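Local coordinates for protein TssK (Serratia sp. FS14, PDB 5Y0E) that probably serves as a trimeric structural component of the type VI secretion system baseplate, at residues Ala185-Leu191 / His291-Ala295; Leu262-Leu267 / Cys297-Met302; Tyr127-Val131 / Ala142-Phe146; Ala101-Tyr105 / Ala120-Tyr124. One frame throughout, in Å; residues are numbered along the deposited sequence.

How the interactions relate
Along the chain interaction 4 closes first, then interaction 3, and both precede interactions 1 and 2, whose segments alternate. Interactions 3 and 4 both reach one mixed sheet; interaction 3 is a strand pair in it, and interaction 4 packs a strand end on the loop before strand 124-131. Their centres are 22 Å apart. Interactions 1 and 2 share helix 294-309 and have centres 12 Å apart. Interaction 1 packs the loop after strand 180-182, the last strand of that sheet, against the start of this helix. Interaction 2 packs the same helix on helix 259-273. The set thus runs from the beta part into the helical bundle. Interactions 2 and 3 are the farthest apart, with centres 48 Å apart.

Interaction 1 of 4, residues Ala185-Leu191 / His291-Ala295; sequences AQIPPML and HDNLA
The segment A185-L191 is a loop without regular structure. Q186-M190 run extended, and A185 and L191 at the ends have psi near -20°. It passes H291-A295, where N293 has phi/psi -153/67 before L294 and A295 take helical angles and begin helix 294-309. CA atoms come nearest at I187-A295 (5.5 Å) and P189-D292 (5.1 Å). No direct hydrogen bond joins the segments. One water bridges them, accepting from I187 N at 2.8 Å and A295 N at 2.9 Å.

I187 points toward the helix start with chi1 m and chi2 t. Its CG2 lies 3.9 Å from L294 CB, and its CD1 lies 4.0 Å from A295 CB. A295 CB also meets A185 O at 3.2 Å. L294 is m, t; its CD1 reaches P188 O at 3.8 Å and M190 CB at 4.4 Å. P189 CB sits 4.0 Å from H291 CD2 and 3.6 Å from D292 OD1. H291 takes chi1 t with chi2 near 61°, which brings CE1 to 3.2 Å from M190 O, at the ring edge. Its ND1 hydrogen-bonds Y289 OH and its NE2 W43 O. M190 is m, m, m; its end leads away from H291-A295, and its side chain touches L199 and F45.

N293 is t at chi1, and its OD1 accepts from L296 N. This is a helix N-cap, packed against the proline-containing connection between the beta part and the helical bundle.

Interaction 2 of 4, residues Leu262-Leu267 / Cys297-Met302; sequences LFADWL and CFGKLM
Both segments are helical, L262-L267 within helix 259-273 and C297-M302 within helix 294-309. Their axes approach to 10.5 Å, and their N-to-C directions differ by 30°, with a signed crossing angle of 30°. This is a near-parallel helix pair in the helical bundle, with an aromatic cluster of F263, W266 and F298. CA atoms are nearest at F263-F298 (7.3 Å) and L267-L301 (6.6 Å). Backbone hydrogen bonds such as L267 N to F263 O (2.8 Å) and M302 N to F298 O (2.8 Å) keep each helix regular.

F263 is t at chi1 and turns its edge to the face of F298, a T-shaped pair with centroids 5.3 Å apart and planes at 83°. F298 has chi1 near -91°, between wells. Its CE1 meets W266 CE3 at 3.9 Å and L262 CD2 at 4.0 Å. W266 is m at chi1 and points toward the other helix. F202 and L206 of helix 197-222 also touch W266. M302 is m, m, m and makes a Met-aromatic contact, with SD 3.8 Å from W266 CZ3. C297 is p, and its SG lies 3.7 Å from F263 CE2.

L301 buries the most surface in this contact. Its chi1 is near -141° and its chi2 is p. CD1 packs on L267 CD1 at 3.9 Å. CD2 lies 3.7 Å from W266 CB and makes a CH-pi contact with F263, 3.7 Å from the ring centroid and 17° off the normal.

Interaction 3 of 4, residues Tyr127-Val131 / Ala142-Phe146; sequences YENEV and AALQF
F146 loses the most surface here, followed by Y127 and A142. Y127 and F146 form a hydrogen-bonded antiparallel pair, with hydrogen bonds Y127 N to F146 O at 3.1 Å and F146 N to Y127 O at 2.8 Å. Y127 is p at chi1, which lays its CE1 3.5 Å from F146 CB. F146 is m, and its ring edge meets N129 CB at CE2 (3.6 Å) and V131 CG1 at CZ (3.9 Å). The segments belong to the beta hairpin of strands 124-131 and 142-155; their axes lie at 144° and approach to 4.5 Å. A142 pairs with V131 through two 2.9 Å hydrogen bonds, A142 N to V131 O and V131 N to A142 O. Hydrogen bonds N129 N to L144 O (2.9 Å) and L144 N to N129 O (2.7 Å) link the middle. Y127, N129, V131, A142, L144 and F146 share one face. E128, E130, A143 and Q145 occupy the other. Q22 of the second subunit packs on F146, and R16 of that subunit on A142.

Interaction 4 of 4, residues Ala101-Tyr105 / Ala120-Tyr124; sequences ALPTY and ALARY
This contact packs the end of strand 96-103, a strand of the mixed sheet, against the loop that leads into strand 124-131. A101-P103 is extended, and T104 and Y105 continue as loop. A120-R123 is irregular, and R123 has phi/psi near -85/-23 before Y124 enters its strand. The nearest CA atoms are those of P103 and L121, 5.5 Å apart.

The van der Waals packing centres on P103, which points toward the other segment. Its CB meets L121 CB at 4.3 Å, and its ring also rests on two carbonyl oxygens, CB 3.6 Å from L121 O and CG 3.7 Å from A122 O. L121 is m, t. W163 of strand 163-174 touches both P103 and L121. R123 makes the largest contribution, with chi angles m, t, p and chi4 near 93°. Its aliphatic part passes Y105, with CD 3.7 Å from Y105 CA and 3.7 Å from Y105 CB; CD lies at the edge of the tyrosine ring. L102, t at chi1 and p at chi2, covers one face of the guanidinium with CD2 3.5 Å from R123 NH1.

The polar contacts are these. Y105 is t at chi1, and its OH hydrogen-bonds N25 ND2. R123 NH1 forms a salt bridge with D71 OD2, and NH2 hydrogen-bonds T73 OG1. Across the segments, R123 NH1 donates to P103 O at 3.2 Å, with an angle of 135° at the hydrogen.

Interaction 1 of 4, residues Ala185-Leu191 / His291-Ala295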
loop_
_atom_site.group_PDB
_atom_site.type_symbol
_atom_site.label_atom_id
_atom_site.label_comp_id
_atom_site.label_asym_id
_atom_site.label_seq_id
_atom_site.Cartn_x
_atom_site.Cartn_y
_atom_site.Cartn_z
ATOM N N ALA A 185 -20.426 11.368 11.510
ATOM C CA ALA A 185 -18.987 11.199 11.477
ATOM C C ALA A 185 -18.558 9.798 11.845
ATOM O O ALA A 185 -17.424 9.423 11.549
ATOM C CB ALA A 185 -18.305 12.192 12.416
ATOM N N GLN A 186 -19.419 9.022 12.489
ATOM C CA GLN A 186 -19.031 7.693 12.915
ATOM C C GLN A 186 -18.995 6.751 11.723
ATOM O O GLN A 186 -19.833 6.827 10.824
ATOM C CB GLN A 186 -19.973 7.173 13.988
ATOM C CG GLN A 186 -19.893 7.975 15.271
ATOM C CD GLN A 186 -18.483 8.470 15.591
ATOM O OE1 GLN A 186 -17.672 7.739 16.156
ATOM N NE2 GLN A 186 -18.197 9.727 15.247
ATOM N N ILE A 187 -17.984 5.895 11.703
ATOM C CA ILE A 187 -17.736 4.983 10.601
ATOM C C ILE A 187 -17.899 3.564 11.119
ATOM O O ILE A 187 -17.206 3.166 12.051
ATOM C CB ILE A 187 -16.337 5.172 9.998
ATOM C CG1 ILE A 187 -16.207 6.572 9.426
ATOM C CG2 ILE A 187 -16.087 4.136 8.943
ATOM C CD1 ILE A 187 -14.801 7.009 9.248
ATOM N N PRO A 188 -18.778 2.769 10.542
ATOM C CA PRO A 188 -18.913 1.374 10.956
ATOM C C PRO A 188 -17.647 0.594 10.660
ATOM O O PRO A 188 -16.837 1.000 9.817
ATOM C CB PRO A 188 -20.082 0.868 10.106
ATOM C CG PRO A 188 -20.751 2.076 9.603
ATOM C CD PRO A 188 -19.724 3.140 9.489
ATOM N N PRO A 189 -17.422 -0.522 11.341
ATOM C CA PRO A 189 -16.355 -1.429 10.911
ATOM C C PRO A 189 -16.622 -1.872 9.485
ATOM O O PRO A 189 -17.674 -2.416 9.178
ATOM C CB PRO A 189 -16.455 -2.581 11.908
ATOM C CG PRO A 189 -17.844 -2.519 12.412
ATOM C CD PRO A 189 -18.173 -1.070 12.473
ATOM N N MET A 190 -15.681 -1.579 8.606
ATOM C CA MET A 190 -15.883 -1.681 7.173
ATOM C C MET A 190 -14.905 -2.672 6.584
ATOM O O MET A 190 -13.731 -2.681 6.946
ATOM C CB MET A 190 -15.699 -0.342 6.489
ATOM C CG MET A 190 -16.785 0.663 6.771
ATOM S SD MET A 190 -18.412 0.037 6.472
ATOM C CE MET A 190 -18.408 0.024 4.708
ATOM N N LEU A 191 -15.389 -3.520 5.689
ATOM C CA LEU A 191 -14.483 -4.397 4.968
ATOM C C LEU A 191 -14.042 -3.817 3.645
ATOM O O LEU A 191 -13.017 -4.233 3.126
ATOM C CB LEU A 191 -15.115 -5.770 4.738
ATOM C CG LEU A 191 -15.145 -6.551 6.037
ATOM C CD1 LEU A 191 -15.802 -7.876 5.864
ATOM C CD2 LEU A 191 -13.764 -6.717 6.590
ATOM N N HIS A 291 -10.122 -1.196 14.240
ATOM C CA HIS A 291 -11.119 -1.560 13.247
ATOM C C HIS A 291 -12.512 -1.108 13.661
ATOM O O HIS A 291 -13.332 -0.772 12.809
ATOM C CB HIS A 291 -11.081 -3.069 13.000
ATOM C CG HIS A 291 -11.805 -3.496 11.762
ATOM N ND1 HIS A 291 -11.446 -3.067 10.507
ATOM C CD2 HIS A 291 -12.880 -4.297 11.591
ATOM C CE1 HIS A 291 -12.267 -3.586 9.617
ATOM N NE2 HIS A 291 -13.145 -4.337 10.249
ATOM N N ASP A 292 -12.793 -1.065 14.956
ATOM C CA ASP A 292 -14.122 -0.717 15.430
ATOM C C ASP A 292 -14.233 0.736 15.873
ATOM O O ASP A 292 -15.187 1.087 16.556
ATOM C CB ASP A 292 -14.548 -1.659 16.554
ATOM C CG ASP A 292 -14.715 -3.095 16.075
ATOM O OD1 ASP A 292 -15.681 -3.367 15.345
ATOM O OD2 ASP A 292 -13.882 -3.954 16.422
ATOM N N ASN A 293 -13.290 1.589 15.485
ATOM C CA ASN A 293 -13.444 3.021 15.671
ATOM C C ASN A 293 -12.652 3.779 14.617
ATOM O O ASN A 293 -11.685 4.476 14.928
ATOM C CB ASN A 293 -13.005 3.430 17.073
ATOM C CG ASN A 293 -13.475 4.827 17.451
ATOM O OD1 ASN A 293 -13.823 5.653 16.605
ATOM N ND2 ASN A 293 -13.491 5.086 18.732
ATOM N N LEU A 294 -13.079 3.659 13.369
ATOM C CA LEU A 294 -12.279 4.168 12.274
ATOM C C LEU A 294 -12.289 5.678 12.216
ATOM O O LEU A 294 -11.277 6.274 11.848
ATOM C CB LEU A 294 -12.757 3.570 10.953
ATOM C CG LEU A 294 -12.450 2.069 10.797
ATOM C CD1 LEU A 294 -13.107 1.486 9.569
ATOM C CD2 LEU A 294 -10.975 1.795 10.762
ATOM N N ALA A 295 -13.405 6.307 12.591
ATOM C CA ALA A 295 -13.461 7.766 12.634
ATOM C C ALA A 295 -12.410 8.345 13.573
ATOM O O ALA A 295 -11.739 9.325 13.240
ATOM C CB ALA A 295 -14.849 8.224 13.048
HETATM O O HOH W 1 -15.948 5.171 13.443
#

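Interaction 2 of 4, residues Leu262-Leu267 / Cys297-Met302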
loop_
_atom_site.group_PDB
_atom_site.type_symbol
_atom_site.label_atom_id
_atom_site.label_comp_id
_atom_site.label_asym_id
_atom_site.label_seq_id
_atom_site.Cartn_x
_atom_site.Cartn_y
_atom_site.Cartn_z
ATOM N N LEU A 262 -5.212 0.675 3.983
ATOM C CA LEU A 262 -5.089 2.097 3.728
ATOM C C LEU A 262 -4.474 2.827 4.912
ATOM O O LEU A 262 -3.691 3.763 4.735
ATOM C CB LEU A 262 -6.453 2.657 3.409
ATOM C CG LEU A 262 -6.483 4.125 3.059
ATOM C CD1 LEU A 262 -5.875 4.399 1.711
ATOM C CD2 LEU A 262 -7.906 4.526 3.090
ATOM N N PHE A 263 -4.822 2.412 6.122
ATOM C CA PHE A 263 -4.330 3.081 7.304
ATOM C C PHE A 263 -2.828 2.921 7.418
ATOM O O PHE A 263 -2.104 3.890 7.667
ATOM C CB PHE A 263 -5.042 2.518 8.524
ATOM C CG PHE A 263 -4.720 3.215 9.787
ATOM C CD1 PHE A 263 -3.586 2.888 10.505
ATOM C CD2 PHE A 263 -5.571 4.187 10.288
ATOM C CE1 PHE A 263 -3.286 3.536 11.687
ATOM C CE2 PHE A 263 -5.284 4.828 11.475
ATOM C CZ PHE A 263 -4.144 4.506 12.168
ATOM N N ALA A 264 -2.345 1.693 7.243
ATOM C CA ALA A 264 -0.920 1.434 7.359
ATOM C C ALA A 264 -0.114 2.288 6.394
ATOM O O ALA A 264 0.978 2.744 6.725
ATOM C CB ALA A 264 -0.654 -0.041 7.119
ATOM N N ASP A 265 -0.631 2.527 5.203
ATOM C CA ASP A 265 0.090 3.402 4.299
ATOM C C ASP A 265 0.089 4.840 4.807
ATOM O O ASP A 265 1.109 5.519 4.759
ATOM C CB ASP A 265 -0.507 3.321 2.894
ATOM C CG ASP A 265 -0.096 2.076 2.137
ATOM O OD1 ASP A 265 0.756 1.299 2.598
ATOM O OD2 ASP A 265 -0.624 1.873 1.040
ATOM N N TRP A 266 -1.049 5.319 5.289
ATOM C CA TRP A 266 -1.159 6.714 5.665
ATOM C C TRP A 266 -0.397 7.008 6.954
ATOM O O TRP A 266 0.170 8.087 7.107
ATOM C CB TRP A 266 -2.638 7.078 5.776
ATOM C CG TRP A 266 -3.292 7.179 4.451
ATOM C CD1 TRP A 266 -2.754 6.851 3.270
ATOM C CD2 TRP A 266 -4.598 7.673 4.166
ATOM N NE1 TRP A 266 -3.626 7.104 2.266
ATOM C CE2 TRP A 266 -4.771 7.610 2.792
ATOM C CE3 TRP A 266 -5.623 8.184 4.939
ATOM C CZ2 TRP A 266 -5.929 8.031 2.168
ATOM C CZ3 TRP A 266 -6.785 8.579 4.313
ATOM C CH2 TRP A 266 -6.925 8.506 2.948
ATOM N N LEU A 267 -0.332 6.046 7.861
ATOM C CA LEU A 267 0.450 6.228 9.067
ATOM C C LEU A 267 1.917 6.439 8.747
ATOM O O LEU A 267 2.565 7.322 9.312
ATOM C CB LEU A 267 0.273 5.024 9.966
ATOM C CG LEU A 267 1.110 4.969 11.225
ATOM C CD1 LEU A 267 0.798 6.154 12.124
ATOM C CD2 LEU A 267 0.816 3.682 11.929
ATOM N N CYS A 297 -9.429 6.882 14.710
ATOM C CA CYS A 297 -8.042 6.658 14.328
ATOM C C CYS A 297 -7.735 7.277 12.976
ATOM O O CYS A 297 -6.665 7.852 12.795
ATOM C CB CYS A 297 -7.688 5.164 14.353
ATOM S SG CYS A 297 -8.487 4.036 13.202
ATOM N N PHE A 298 -8.663 7.218 12.029
ATOM C CA PHE A 298 -8.429 7.959 10.799
ATOM C C PHE A 298 -8.476 9.453 11.046
ATOM O O PHE A 298 -7.753 10.219 10.397
ATOM C CB PHE A 298 -9.440 7.578 9.719
ATOM C CG PHE A 298 -8.988 6.453 8.845
ATOM C CD1 PHE A 298 -8.249 6.700 7.705
ATOM C CD2 PHE A 298 -9.283 5.152 9.177
ATOM C CE1 PHE A 298 -7.810 5.664 6.915
ATOM C CE2 PHE A 298 -8.854 4.115 8.399
ATOM C CZ PHE A 298 -8.114 4.359 7.263
ATOM N N GLY A 299 -9.319 9.883 11.975
ATOM C CA GLY A 299 -9.401 11.295 12.271
ATOM C C GLY A 299 -8.068 11.857 12.693
ATOM O O GLY A 299 -7.660 12.908 12.228
ATOM N N LYS A 300 -7.357 11.138 13.539
ATOM C CA LYS A 300 -6.061 11.618 13.965
ATOM C C LYS A 300 -5.084 11.632 12.815
ATOM O O LYS A 300 -4.276 12.549 12.697
ATOM C CB LYS A 300 -5.537 10.755 15.105
ATOM C CG LYS A 300 -6.582 10.458 16.101
ATOM C CD LYS A 300 -6.078 10.539 17.514
ATOM C CE LYS A 300 -5.267 9.336 17.894
ATOM N NZ LYS A 300 -5.451 9.042 19.344
ATOM N N LEU A 301 -5.156 10.630 11.949
ATOM C CA LEU A 301 -4.233 10.548 10.827
ATOM C C LEU A 301 -4.489 11.662 9.822
ATOM O O LEU A 301 -3.550 12.312 9.353
ATOM C CB LEU A 301 -4.358 9.170 10.179
ATOM C CG LEU A 301 -3.123 8.438 9.664
ATOM C CD1 LEU A 301 -2.052 8.483 10.722
ATOM C CD2 LEU A 301 -3.460 6.998 9.338
ATOM N N MET A 302 -5.750 11.906 9.492
ATOM C CA MET A 302 -6.050 12.952 8.532
ATOM C C MET A 302 -5.559 14.295 9.035
ATOM O O MET A 302 -5.092 15.133 8.251
ATOM C CB MET A 302 -7.548 12.993 8.264
ATOM C CG MET A 302 -8.043 11.914 7.326
ATOM S SD MET A 302 -7.313 12.045 5.684
ATOM C CE MET A 302 -7.873 13.630 5.104
#

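Interaction 3 of 4, residues Tyr127-Val131 / Ala142-Phe146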
loop_
_atom_site.group_PDB
_atom_site.type_symbol
_atom_site.label_atom_id
_atom_site.label_comp_id
_atom_site.label_asym_id
_atom_site.label_seq_id
_atom_site.Cartn_x
_atom_site.Cartn_y
_atom_site.Cartn_z
ATOM N N TYR A 127 -38.405 -20.999 7.996
ATOM C CA TYR A 127 -39.504 -20.580 7.147
ATOM C C TYR A 127 -39.631 -21.558 5.991
ATOM O O TYR A 127 -38.701 -22.297 5.669
ATOM C CB TYR A 127 -39.302 -19.164 6.622
ATOM C CG TYR A 127 -38.161 -19.007 5.645
ATOM C CD1 TYR A 127 -36.847 -18.951 6.079
ATOM C CD2 TYR A 127 -38.401 -18.877 4.295
ATOM C CE1 TYR A 127 -35.822 -18.788 5.201
ATOM C CE2 TYR A 127 -37.377 -18.715 3.410
ATOM C CZ TYR A 127 -36.091 -18.672 3.867
ATOM O OH TYR A 127 -35.072 -18.515 2.975
ATOM N N GLU A 128 -40.792 -21.556 5.361
ATOM C CA GLU A 128 -41.093 -22.547 4.345
ATOM C C GLU A 128 -40.954 -21.943 2.958
ATOM O O GLU A 128 -41.331 -20.794 2.733
ATOM C CB GLU A 128 -42.500 -23.106 4.534
ATOM C CG GLU A 128 -42.674 -24.483 3.944
ATOM C CD GLU A 128 -44.119 -24.902 3.891
ATOM O OE1 GLU A 128 -44.622 -25.162 2.776
ATOM O OE2 GLU A 128 -44.753 -24.954 4.966
ATOM N N ASN A 129 -40.405 -22.728 2.033
ATOM C CA ASN A 129 -40.281 -22.318 0.641
ATOM C C ASN A 129 -40.204 -23.563 -0.228
ATOM O O ASN A 129 -39.816 -24.636 0.235
ATOM C CB ASN A 129 -39.054 -21.431 0.423
ATOM C CG ASN A 129 -39.271 -20.400 -0.654
ATOM O OD1 ASN A 129 -40.196 -20.512 -1.458
ATOM N ND2 ASN A 129 -38.426 -19.384 -0.675
ATOM N N GLU A 130 -40.584 -23.418 -1.495
ATOM C CA GLU A 130 -40.572 -24.542 -2.416
ATOM C C GLU A 130 -39.651 -24.271 -3.597
ATOM O O GLU A 130 -39.640 -23.172 -4.154
ATOM C CB GLU A 130 -41.975 -24.882 -2.913
ATOM C CG GLU A 130 -42.009 -26.300 -3.467
ATOM C CD GLU A 130 -43.344 -26.767 -4.000
ATOM O OE1 GLU A 130 -43.911 -26.072 -4.864
ATOM O OE2 GLU A 130 -43.801 -27.857 -3.578
ATOM N N VAL A 131 -38.894 -25.295 -3.986
ATOM C CA VAL A 131 -37.812 -25.161 -4.952
ATOM C C VAL A 131 -37.871 -26.291 -5.963
ATOM O O VAL A 131 -38.116 -27.448 -5.609
ATOM C CB VAL A 131 -36.439 -25.165 -4.263
ATOM C CG1 VAL A 131 -36.285 -23.937 -3.426
ATOM C CG2 VAL A 131 -36.289 -26.409 -3.409
ATOM N N ALA A 142 -40.225 -29.155 -4.590
ATOM C CA ALA A 142 -40.351 -29.750 -3.275
ATOM C C ALA A 142 -40.305 -28.650 -2.233
ATOM O O ALA A 142 -39.593 -27.660 -2.400
ATOM C CB ALA A 142 -39.248 -30.775 -3.021
ATOM N N ALA A 143 -41.085 -28.813 -1.175
ATOM C CA ALA A 143 -41.225 -27.796 -0.150
ATOM C C ALA A 143 -40.220 -28.069 0.954
ATOM O O ALA A 143 -40.215 -29.159 1.525
ATOM C CB ALA A 143 -42.646 -27.797 0.406
ATOM N N LEU A 144 -39.368 -27.093 1.254
ATOM C CA LEU A 144 -38.377 -27.257 2.307
ATOM C C LEU A 144 -38.504 -26.161 3.350
ATOM O O LEU A 144 -39.067 -25.100 3.104
ATOM C CB LEU A 144 -36.939 -27.253 1.761
ATOM C CG LEU A 144 -36.529 -28.179 0.601
ATOM C CD1 LEU A 144 -35.027 -28.306 0.526
ATOM C CD2 LEU A 144 -37.147 -29.547 0.706
ATOM N N GLN A 145 -37.963 -26.440 4.517
ATOM C CA GLN A 145 -37.785 -25.443 5.554
ATOM C C GLN A 145 -36.358 -24.909 5.502
ATOM O O GLN A 145 -35.395 -25.653 5.723
ATOM C CB GLN A 145 -38.102 -26.027 6.926
ATOM C CG GLN A 145 -39.447 -25.568 7.412
ATOM C CD GLN A 145 -39.874 -26.206 8.703
ATOM O OE1 GLN A 145 -39.393 -27.265 9.075
ATOM N NE2 GLN A 145 -40.774 -25.547 9.410
ATOM N N PHE A 146 -36.232 -23.625 5.200
ATOM C CA PHE A 146 -34.951 -22.944 5.201
ATOM C C PHE A 146 -34.726 -22.229 6.522
ATOM O O PHE A 146 -35.619 -22.095 7.349
ATOM C CB PHE A 146 -34.865 -21.937 4.068
ATOM C CG PHE A 146 -34.818 -22.552 2.721
ATOM C CD1 PHE A 146 -33.623 -22.985 2.189
ATOM C CD2 PHE A 146 -35.971 -22.674 1.961
ATOM C CE1 PHE A 146 -33.580 -23.548 0.911
ATOM C CE2 PHE A 146 -35.934 -23.230 0.694
ATOM C CZ PHE A 146 -34.738 -23.667 0.164
#

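Interaction 4 of 4, residues Ala101-Tyr105 / Ala120-Tyr124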
loop_
_atom_site.group_PDB
_atom_site.type_symbol
_atom_site.label_atom_id
_atom_site.label_comp_id
_atom_site.label_asym_id
_atom_site.label_seq_id
_atom_site.Cartn_x
_atom_site.Cartn_y
_atom_site.Cartn_z
ATOM N N ALA A 101 -26.709 -6.976 15.443
ATOM C CA ALA A 101 -26.255 -8.082 16.237
ATOM C C ALA A 101 -26.806 -9.439 15.895
ATOM O O ALA A 101 -27.785 -9.568 15.235
ATOM C CB ALA A 101 -26.512 -7.785 17.689
ATOM N N LEU A 102 -26.136 -10.456 16.389
ATOM C CA LEU A 102 -26.517 -11.819 16.151
ATOM C C LEU A 102 -26.094 -12.595 17.339
ATOM O O LEU A 102 -25.060 -12.348 17.884
ATOM C CB LEU A 102 -25.796 -12.359 14.936
ATOM C CG LEU A 102 -26.139 -13.794 14.604
ATOM C CD1 LEU A 102 -27.498 -13.832 13.956
ATOM C CD2 LEU A 102 -25.087 -14.423 13.718
ATOM N N PRO A 103 -26.902 -13.548 17.753
ATOM C CA PRO A 103 -26.571 -14.359 18.905
ATOM C C PRO A 103 -25.454 -15.295 18.584
ATOM O O PRO A 103 -25.319 -15.715 17.474
ATOM C CB PRO A 103 -27.829 -15.160 19.123
ATOM C CG PRO A 103 -28.883 -14.369 18.496
ATOM C CD PRO A 103 -28.263 -13.789 17.295
ATOM N N THR A 104 -24.646 -15.600 19.570
ATOM C CA THR A 104 -23.544 -16.516 19.377
ATOM C C THR A 104 -24.053 -17.953 19.404
ATOM O O THR A 104 -25.010 -18.276 20.109
ATOM C CB THR A 104 -22.502 -16.316 20.464
ATOM O OG1 THR A 104 -23.049 -16.746 21.702
ATOM C CG2 THR A 104 -22.141 -14.851 20.588
ATOM N N TYR A 105 -23.409 -18.816 18.619
ATOM C CA TYR A 105 -23.752 -20.229 18.646
ATOM C C TYR A 105 -23.334 -20.844 19.969
ATOM O O TYR A 105 -22.175 -20.740 20.371
ATOM C CB TYR A 105 -23.080 -20.988 17.504
ATOM C CG TYR A 105 -23.450 -22.451 17.514
ATOM C CD1 TYR A 105 -22.762 -23.360 18.303
ATOM C CD2 TYR A 105 -24.517 -22.919 16.772
ATOM C CE1 TYR A 105 -23.119 -24.675 18.344
ATOM C CE2 TYR A 105 -24.876 -24.234 16.808
ATOM C CZ TYR A 105 -24.172 -25.106 17.594
ATOM O OH TYR A 105 -24.517 -26.432 17.633
ATOM N N ALA A 120 -34.807 -14.667 22.502
ATOM C CA ALA A 120 -34.455 -16.030 22.224
ATOM C C ALA A 120 -33.152 -16.003 21.484
ATOM O O ALA A 120 -33.025 -15.383 20.457
ATOM C CB ALA A 120 -35.526 -16.695 21.404
ATOM N N LEU A 121 -32.175 -16.686 22.024
ATOM C CA LEU A 121 -30.878 -16.699 21.408
ATOM C C LEU A 121 -30.624 -17.679 20.294
ATOM O O LEU A 121 -29.540 -18.190 20.164
ATOM C CB LEU A 121 -29.843 -16.889 22.484
ATOM C CG LEU A 121 -30.136 -15.876 23.563
ATOM C CD1 LEU A 121 -29.367 -16.240 24.804
ATOM C CD2 LEU A 121 -29.729 -14.514 23.064
ATOM N N ALA A 122 -31.621 -17.924 19.482
ATOM C CA ALA A 122 -31.463 -18.807 18.365
ATOM C C ALA A 122 -30.897 -18.033 17.206
ATOM O O ALA A 122 -31.208 -16.899 17.020
ATOM C CB ALA A 122 -32.789 -19.415 17.996
ATOM N N ARG A 123 -30.065 -18.666 16.414
ATOM C CA ARG A 123 -29.473 -17.990 15.301
ATOM C C ARG A 123 -30.357 -18.008 14.088
ATOM O O ARG A 123 -30.248 -17.168 13.239
ATOM C CB ARG A 123 -28.130 -18.609 14.973
ATOM C CG ARG A 123 -27.031 -18.175 15.905
ATOM C CD ARG A 123 -25.813 -19.058 15.853
ATOM N NE ARG A 123 -25.164 -18.972 14.573
ATOM C CZ ARG A 123 -24.173 -18.148 14.289
ATOM N NH1 ARG A 123 -23.712 -17.333 15.193
ATOM N NH2 ARG A 123 -23.640 -18.152 13.097
ATOM N N TYR A 124 -31.264 -18.953 14.020
ATOM C CA TYR A 124 -32.097 -19.038 12.856
ATOM C C TYR A 124 -33.573 -19.121 13.116
ATOM O O TYR A 124 -34.002 -19.594 14.133
ATOM C CB TYR A 124 -31.684 -20.246 12.036
ATOM C CG TYR A 124 -30.325 -20.136 11.417
ATOM C CD1 TYR A 124 -30.167 -19.582 10.187
ATOM C CD2 TYR A 124 -29.212 -20.595 12.068
ATOM C CE1 TYR A 124 -28.942 -19.475 9.616
ATOM C CE2 TYR A 124 -27.978 -20.492 11.504
ATOM C CZ TYR A 124 -27.854 -19.931 10.272
ATOM O OH TYR A 124 -26.634 -19.821 9.694
#